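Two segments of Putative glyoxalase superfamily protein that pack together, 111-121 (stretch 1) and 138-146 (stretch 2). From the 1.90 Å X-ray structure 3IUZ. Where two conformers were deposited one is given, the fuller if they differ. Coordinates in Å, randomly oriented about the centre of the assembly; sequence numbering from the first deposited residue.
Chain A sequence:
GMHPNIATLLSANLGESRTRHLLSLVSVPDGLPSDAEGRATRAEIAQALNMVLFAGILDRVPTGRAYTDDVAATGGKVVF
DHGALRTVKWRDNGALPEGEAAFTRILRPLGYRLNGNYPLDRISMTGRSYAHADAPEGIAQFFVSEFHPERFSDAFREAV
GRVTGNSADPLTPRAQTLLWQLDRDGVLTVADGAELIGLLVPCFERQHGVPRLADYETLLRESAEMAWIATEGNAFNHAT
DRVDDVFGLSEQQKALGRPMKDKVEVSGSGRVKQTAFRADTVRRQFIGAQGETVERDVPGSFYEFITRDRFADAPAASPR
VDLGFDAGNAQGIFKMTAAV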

# COMPACT_ATOMS: atom_id res chain seq x y z
N GLY A 111 -5.50 -3.44 14.35
CA GLY A 111 -6.60 -2.58 14.77
C GLY A 111 -7.50 -2.09 13.64
O GLY A 111 -8.35 -1.26 13.87
N TYR A 112 -7.29 -2.55 12.40
CA TYR A 112 -8.16 -2.17 11.29
C TYR A 112 -9.47 -3.00 11.27
O TYR A 112 -9.52 -4.14 11.72
CB TYR A 112 -7.46 -2.31 9.93
CG TYR A 112 -6.34 -1.32 9.74
CD1 TYR A 112 -5.06 -1.60 10.22
CD2 TYR A 112 -6.55 -0.10 9.08
CE1 TYR A 112 -4.02 -0.70 10.04
CE2 TYR A 112 -5.54 0.81 8.94
CZ TYR A 112 -4.27 0.51 9.41
OH TYR A 112 -3.25 1.41 9.27
N ARG A 113 -10.51 -2.38 10.68
CA ARG A 113 -11.78 -3.00 10.42
C ARG A 113 -12.18 -2.70 9.01
O ARG A 113 -11.89 -1.64 8.48
CB ARG A 113 -12.86 -2.38 11.30
CG ARG A 113 -12.64 -2.63 12.77
CD ARG A 113 -13.68 -1.88 13.58
NE ARG A 113 -13.52 -2.15 15.00
CZ ARG A 113 -13.91 -1.33 15.98
NH1 ARG A 113 -14.47 -0.16 15.70
NH2 ARG A 113 -13.72 -1.69 17.25
N LEU A 114 -12.89 -3.64 8.39
CA LEU A 114 -13.48 -3.43 7.08
C LEU A 114 -14.32 -2.18 7.11
O LEU A 114 -15.15 -1.99 8.00
CB LEU A 114 -14.35 -4.64 6.70
CG LEU A 114 -15.03 -4.58 5.35
CD1 LEU A 114 -14.00 -4.66 4.22
CD2 LEU A 114 -16.10 -5.70 5.33
N ASN A 115 -14.08 -1.29 6.16
CA ASN A 115 -14.86 -0.06 6.10
C ASN A 115 -15.68 0.12 4.81
O ASN A 115 -16.41 1.08 4.71
CB ASN A 115 -13.92 1.13 6.30
CG ASN A 115 -14.63 2.39 6.72
OD1 ASN A 115 -15.42 2.37 7.63
ND2 ASN A 115 -14.28 3.52 6.08
N GLY A 116 -15.55 -0.77 3.84
CA GLY A 116 -16.24 -0.59 2.56
C GLY A 116 -15.94 -1.74 1.62
O GLY A 116 -14.84 -2.30 1.65
N ASN A 117 -16.94 -2.08 0.82
CA ASN A 117 -16.85 -3.13 -0.16
C ASN A 117 -17.11 -2.52 -1.53
O ASN A 117 -18.15 -1.89 -1.74
CB ASN A 117 -17.88 -4.22 0.12
CG ASN A 117 -17.78 -5.38 -0.86
OD1 ASN A 117 -16.78 -6.09 -0.88
ND2 ASN A 117 -18.81 -5.56 -1.66
N TYR A 118 -16.14 -2.67 -2.43
CA TYR A 118 -16.21 -2.03 -3.73
C TYR A 118 -15.94 -3.01 -4.86
O TYR A 118 -14.79 -3.22 -5.21
CB TYR A 118 -15.17 -0.93 -3.79
CG TYR A 118 -15.34 0.05 -2.68
CD1 TYR A 118 -16.34 1.02 -2.74
CD2 TYR A 118 -14.58 -0.04 -1.51
CE1 TYR A 118 -16.54 1.89 -1.70
CE2 TYR A 118 -14.76 0.83 -0.46
CZ TYR A 118 -15.74 1.81 -0.57
OH TYR A 118 -15.93 2.69 0.46
N PRO A 119 -16.98 -3.59 -5.47
CA PRO A 119 -16.79 -4.49 -6.63
C PRO A 119 -16.21 -3.71 -7.80
O PRO A 119 -16.55 -2.55 -7.98
CB PRO A 119 -18.20 -5.02 -6.95
CG PRO A 119 -19.09 -4.51 -5.85
CD PRO A 119 -18.40 -3.37 -5.16
N LEU A 120 -15.28 -4.32 -8.53
CA LEU A 120 -14.55 -3.67 -9.63
C LEU A 120 -14.65 -4.65 -10.80
O LEU A 120 -13.65 -5.16 -11.32
CB LEU A 120 -13.10 -3.40 -9.22
CG LEU A 120 -12.86 -2.56 -7.97
CD1 LEU A 120 -11.43 -2.65 -7.47
CD2 LEU A 120 -13.28 -1.09 -8.22
N ASP A 121 -15.89 -4.95 -11.16
CA ASP A 121 -16.19 -6.03 -12.09
C ASP A 121 -15.55 -5.83 -13.46
O ASP A 121 -15.13 -6.80 -14.12
CB ASP A 121 -17.70 -6.14 -12.22
CG ASP A 121 -18.35 -6.53 -10.90
OD1 ASP A 121 -17.69 -7.25 -10.08
OD2 ASP A 121 -19.49 -6.07 -10.64
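Stretch 2, residues 138-146: GIAQFFVSE

How does stretch 2 lie on stretch 1? It begins as loop, Gly138 to Ala140, and becomes an extended strand from Gln141 through Glu146. Its axis passes 8.8 Å from that of strand 112-120, and the two N-to-C directions differ by 57° (signed crossing angle -57°). At that spacing the strands meet through side chains, while the loop before Gln141 also brings a backbone carbonyl close. The CA atoms of Tyr112 and Gln141 are 8.3 Å apart, and those of Leu120 and Ser145 8.9 Å, so both chains advance in the same general sense.

What meets the loop at the start? Gly138 makes no contact, but Ile139 points its CA-to-CB bond toward stretch 1, and its CG2 lies 3.3 Å from Tyr112 OH. Ala140 follows with its backbone: its O is 3.4 Å from Tyr112 OH, near the plane of the tyrosine ring. Both residues thus gather round the tip of one long side chain, in m at chi1.

How does the strand take over? Gln141 has its CA-to-CB bond sideways, yet its extended side chain, m then t, brings OE1 within 3.5 Å of Asn115 ND2. This direct hydrogen bond is weak, and a water bridges the same two atoms, accepting from Asn115 ND2 at 2.9 Å and donating to Gln141 OE1 at 3.0 Å. Phe142, m at chi1, turns its ring edge to the face of Tyr112; the planes stand at 88°, and Phe142 CE1 comes 3.6 Å from Tyr112 CZ.

What holds the far end? Phe143, t at chi1, reaches Tyr118, its CE2 3.6 Å from Tyr118 CD2. Those rings, 28° from parallel, are slid apart and barely overlap. Val144 is out of reach, whereas Ser145 places OG 3.9 Å from Leu120 CD1. Glu146 then carries the strand beyond the contact.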

# COMPACT_ATOMS: atom_id res chain seq x y z
N GLY A 138 -7.78 9.60 10.69
CA GLY A 138 -6.41 10.10 10.74
C GLY A 138 -5.34 9.14 10.28
O GLY A 138 -4.39 9.54 9.62
N ILE A 139 -5.44 7.86 10.68
CA ILE A 139 -4.50 6.84 10.26
C ILE A 139 -4.86 6.47 8.83
O ILE A 139 -6.05 6.37 8.51
CB ILE A 139 -4.56 5.62 11.21
CG1 ILE A 139 -3.90 5.98 12.55
CG2 ILE A 139 -3.91 4.41 10.57
CD1 ILE A 139 -4.11 4.90 13.64
N ALA A 140 -3.89 6.29 7.95
CA ALA A 140 -4.20 5.93 6.57
C ALA A 140 -5.02 4.68 6.50
O ALA A 140 -4.78 3.75 7.29
CB ALA A 140 -2.91 5.68 5.76
N GLN A 141 -5.93 4.62 5.54
CA GLN A 141 -6.68 3.41 5.27
C GLN A 141 -5.82 2.50 4.40
O GLN A 141 -4.85 2.96 3.78
CB GLN A 141 -7.98 3.69 4.57
CG GLN A 141 -9.01 4.36 5.41
CD GLN A 141 -10.32 4.50 4.66
OE1 GLN A 141 -11.15 3.58 4.63
NE2 GLN A 141 -10.50 5.64 4.01
N PHE A 142 -6.20 1.22 4.36
CA PHE A 142 -5.66 0.27 3.39
C PHE A 142 -6.77 -0.06 2.43
O PHE A 142 -7.92 -0.37 2.84
CB PHE A 142 -5.20 -1.00 4.06
CG PHE A 142 -3.84 -0.91 4.67
CD1 PHE A 142 -3.65 -0.31 5.90
CD2 PHE A 142 -2.73 -1.38 3.98
CE1 PHE A 142 -2.37 -0.19 6.45
CE2 PHE A 142 -1.46 -1.28 4.51
CZ PHE A 142 -1.26 -0.70 5.73
N PHE A 143 -6.45 -0.03 1.14
CA PHE A 143 -7.40 -0.47 0.13
C PHE A 143 -6.80 -1.76 -0.44
O PHE A 143 -5.70 -1.73 -0.96
CB PHE A 143 -7.63 0.59 -0.94
CG PHE A 143 -8.82 0.31 -1.81
CD1 PHE A 143 -8.72 -0.58 -2.88
CD2 PHE A 143 -10.04 0.88 -1.55
CE1 PHE A 143 -9.82 -0.83 -3.68
CE2 PHE A 143 -11.13 0.62 -2.34
CZ PHE A 143 -11.03 -0.25 -3.40
N VAL A 144 -7.48 -2.88 -0.23
CA VAL A 144 -6.94 -4.16 -0.65
C VAL A 144 -7.85 -4.73 -1.69
O VAL A 144 -9.04 -4.94 -1.44
CB VAL A 144 -6.84 -5.16 0.53
CG1 VAL A 144 -6.20 -6.49 0.02
CG2 VAL A 144 -6.01 -4.50 1.68
N SER A 145 -7.28 -4.98 -2.85
CA SER A 145 -7.99 -5.58 -3.96
C SER A 145 -7.59 -7.01 -4.18
O SER A 145 -6.44 -7.41 -3.91
CB SER A 145 -7.74 -4.77 -5.22
OG SER A 145 -8.45 -3.54 -5.12
N GLU A 146 -8.56 -7.79 -4.65
CA GLU A 146 -8.38 -9.16 -5.05
C GLU A 146 -8.65 -9.31 -6.53
O GLU A 146 -9.74 -8.94 -7.04
CB GLU A 146 -9.36 -10.08 -4.34
CG GLU A 146 -9.32 -10.07 -2.84
CD GLU A 146 -10.29 -11.09 -2.25
OE1 GLU A 146 -11.52 -11.07 -2.60
OE2 GLU A 146 -9.80 -11.86 -1.41
O HOH W 1 -13.75 3.28 3.23